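Unsaturated glucuronyl hydrolase (Streptococcus agalactiae, PDB 2ZZR) hydrolyses unsaturated hyaluronan, chondroitin and heparin disaccharides, releasing the unsaturated uronic acid from either 1->3 or 1->4 glycosidic linkages. Local coordinates at residues Q158-L163 / H168-I173. Numbering follows the deposited sequence.
Sequences QAWGEL and HYRLII
Over one face of the Trp-160 indole stands the guanidinium of Arg-170, a cation-pi contact in which CZ sits 4.5 Å from the centroid of the six-membered ring, almost on its normal. The two planes are 81° apart, so the arginine stands upright on the indole and presents NH1, 3.5 Å from Trp-160 CZ3. One face of the guanidinium carries Ala-159 CB, while two carbonyls meet its edge; at the edge of the His-168 imidazole lies Glu-162 N. Loop 158-163 and strand 170-172 lie beside the active site of the (alpha/alpha)6 barrel of glycoside hydrolase family 88, the strand edging a small antiparallel sheet next to 219-222. Arg-170 NH2 donates to Trp-160 O at 2.8 Å, joining loop to strand, and also to His-168 O of its own segment at 3.0 Å. NH1 adds only a weak bond to Trp-160 O. The two carbonyls set how the guanidinium plane is turned. With CG between backbone N and carbonyl carbon (chi1 74°) and a bend at chi2, the arginine chain swings back over that loop.

Two residues beyond the strand comes Asp-174, the probable proton donor, and the Trp-160 side chain lies about 5 Å from that of Asp-114, the probable nucleophile. Ile-172 CD1 packs on Ala-159 CB at 3.6 Å, and Ala-159 N bonds to Arg-170 O. Arg-149 grips the loop from outside the contact through the carbonyls of Gln-158, Ala-159 and Gly-161. At the far end, Glu-162 N gives a nearly straight 2.9 Å hydrogen bond to His-168 ND1, only 4° out of the ring plane.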
loop_
_atom_site.group_PDB
_atom_site.type_symbol
_atom_site.label_atom_id
_atom_site.label_comp_id
_atom_site.label_asym_id
_atom_site.label_seq_id
_atom_site.Cartn_x
_atom_site.Cartn_y
_atom_site.Cartn_z
ATOM N N GLN A 158 -2.714 -10.789 14.229
ATOM C CA GLN A 158 -3.207 -11.935 13.473
ATOM C C GLN A 158 -4.135 -11.509 12.345
ATOM O O GLN A 158 -5.010 -10.653 12.531
ATOM C CB GLN A 158 -3.913 -12.948 14.387
ATOM C CG GLN A 158 -4.138 -14.310 13.703
ATOM C CD GLN A 158 -5.019 -15.259 14.497
ATOM O OE1 GLN A 158 -5.775 -16.055 13.921
ATOM N NE2 GLN A 158 -4.929 -15.189 15.814
ATOM N N ALA A 159 -3.934 -12.115 11.179
ATOM C CA ALA A 159 -4.808 -11.916 10.027
ATOM C C ALA A 159 -6.206 -12.481 10.312
ATOM O O ALA A 159 -6.410 -13.172 11.325
ATOM C CB ALA A 159 -4.202 -12.572 8.798
ATOM N N TRP A 160 -7.161 -12.162 9.434
ATOM C CA TRP A 160 -8.539 -12.653 9.547
ATOM C C TRP A 160 -8.616 -14.161 9.782
ATOM O O TRP A 160 -7.743 -14.923 9.344
ATOM C CB TRP A 160 -9.366 -12.267 8.308
ATOM C CG TRP A 160 -8.681 -12.506 6.988
ATOM C CD1 TRP A 160 -7.963 -11.592 6.259
ATOM C CD2 TRP A 160 -8.658 -13.725 6.233
ATOM N NE1 TRP A 160 -7.494 -12.172 5.105
ATOM C CE2 TRP A 160 -7.910 -13.477 5.060
ATOM C CE3 TRP A 160 -9.204 -15.003 6.429
ATOM C CZ2 TRP A 160 -7.684 -14.461 4.090
ATOM C CZ3 TRP A 160 -8.984 -15.980 5.461
ATOM C CH2 TRP A 160 -8.228 -15.704 4.307
ATOM N N GLY A 161 -9.675 -14.568 10.477
ATOM C CA GLY A 161 -9.862 -15.957 10.884
ATOM C C GLY A 161 -10.138 -16.045 12.370
ATOM O O GLY A 161 -10.425 -15.039 13.025
ATOM N N GLU A 162 -10.055 -17.260 12.903
ATOM C CA GLU A 162 -10.315 -17.498 14.315
ATOM C C GLU A 162 -9.095 -17.097 15.147
ATOM O O GLU A 162 -8.011 -17.656 14.980
ATOM C CB GLU A 162 -10.671 -18.975 14.541
ATOM C CG GLU A 162 -11.045 -19.320 15.986
ATOM C CD GLU A 162 -12.387 -18.748 16.418
ATOM O OE1 GLU A 162 -12.602 -18.621 17.645
ATOM O OE2 GLU A 162 -13.229 -18.422 15.548
ATOM N N LEU A 163 -9.280 -16.123 16.033
ATOM C CA LEU A 163 -8.185 -15.621 16.866
ATOM C C LEU A 163 -7.613 -16.719 17.750
ATOM O O LEU A 163 -8.360 -17.400 18.457
ATOM C CB LEU A 163 -8.652 -14.449 17.732
ATOM C CG LEU A 163 -8.825 -13.092 17.037
ATOM C CD1 LEU A 163 -9.478 -12.114 17.991
ATOM C CD2 LEU A 163 -7.485 -12.556 16.537
ATOM N N HIS A 168 -4.984 -20.808 11.649
ATOM C CA HIS A 168 -5.182 -19.417 11.212
ATOM C C HIS A 168 -4.154 -18.473 11.835
ATOM O O HIS A 168 -4.198 -17.267 11.593
ATOM C CB HIS A 168 -6.565 -18.921 11.634
ATOM C CG HIS A 168 -7.700 -19.622 10.957
ATOM N ND1 HIS A 168 -9.010 -19.234 11.132
ATOM C CD2 HIS A 168 -7.728 -20.667 10.098
ATOM C CE1 HIS A 168 -9.798 -20.021 10.423
ATOM N NE2 HIS A 168 -9.046 -20.900 9.789
ATOM N N TYR A 169 -3.249 -19.021 12.648
ATOM C CA TYR A 169 -2.383 -18.219 13.518
ATOM C C TYR A 169 -1.196 -17.669 12.732
ATOM O O TYR A 169 -0.098 -18.238 12.726
ATOM C CB TYR A 169 -1.927 -19.075 14.699
ATOM C CG TYR A 169 -1.464 -18.304 15.910
ATOM C CD1 TYR A 169 -2.377 -17.646 16.734
ATOM C CD2 TYR A 169 -0.116 -18.262 16.253
ATOM C CE1 TYR A 169 -1.954 -16.953 17.862
ATOM C CE2 TYR A 169 0.319 -17.573 17.382
ATOM C CZ TYR A 169 -0.603 -16.929 18.178
ATOM O OH TYR A 169 -0.184 -16.246 19.291
ATOM N N ARG A 170 -1.436 -16.554 12.046
ATOM C CA ARG A 170 -0.503 -16.079 11.043
ATOM C C ARG A 170 -0.609 -14.569 10.876
ATOM O O ARG A 170 -1.631 -13.966 11.233
ATOM C CB ARG A 170 -0.786 -16.765 9.702
ATOM C CG ARG A 170 -2.047 -16.237 8.989
ATOM C CD ARG A 170 -2.826 -17.328 8.258
ATOM N NE ARG A 170 -3.826 -16.742 7.364
ATOM C CZ ARG A 170 -5.008 -16.262 7.750
ATOM N NH1 ARG A 170 -5.827 -15.741 6.847
ATOM N NH2 ARG A 170 -5.376 -16.293 9.028
ATOM N N LEU A 171 0.457 -13.979 10.338
ATOM C CA LEU A 171 0.423 -12.592 9.869
ATOM C C LEU A 171 0.507 -12.578 8.348
ATOM O O LEU A 171 0.962 -13.545 7.730
ATOM C CB LEU A 171 1.563 -11.761 10.484
ATOM C CG LEU A 171 3.036 -12.124 10.220
ATOM C CD1 LEU A 171 3.524 -11.699 8.827
ATOM C CD2 LEU A 171 3.943 -11.512 11.293
ATOM N N ILE A 172 0.084 -11.471 7.745
ATOM C CA ILE A 172 0.193 -11.285 6.304
ATOM C C ILE A 172 1.005 -10.008 6.078
ATOM O O ILE A 172 0.931 -9.081 6.883
ATOM C CB ILE A 172 -1.210 -11.240 5.633
ATOM C CG1 ILE A 172 -1.913 -12.599 5.826
ATOM C CG2 ILE A 172 -1.112 -10.889 4.145
ATOM C CD1 ILE A 172 -3.348 -12.648 5.333
ATOM N N ILE A 173 1.804 -9.983 5.017
ATOM C CA ILE A 173 2.775 -8.900 4.821
ATOM C C ILE A 173 2.129 -7.517 4.673
ATOM O O ILE A 173 2.732 -6.499 5.047
ATOM C CB ILE A 173 3.740 -9.183 3.635
ATOM C CG1 ILE A 173 4.917 -8.191 3.663
ATOM C CG2 ILE A 173 2.985 -9.211 2.298
ATOM C CD1 ILE A 173 6.075 -8.556 2.762
#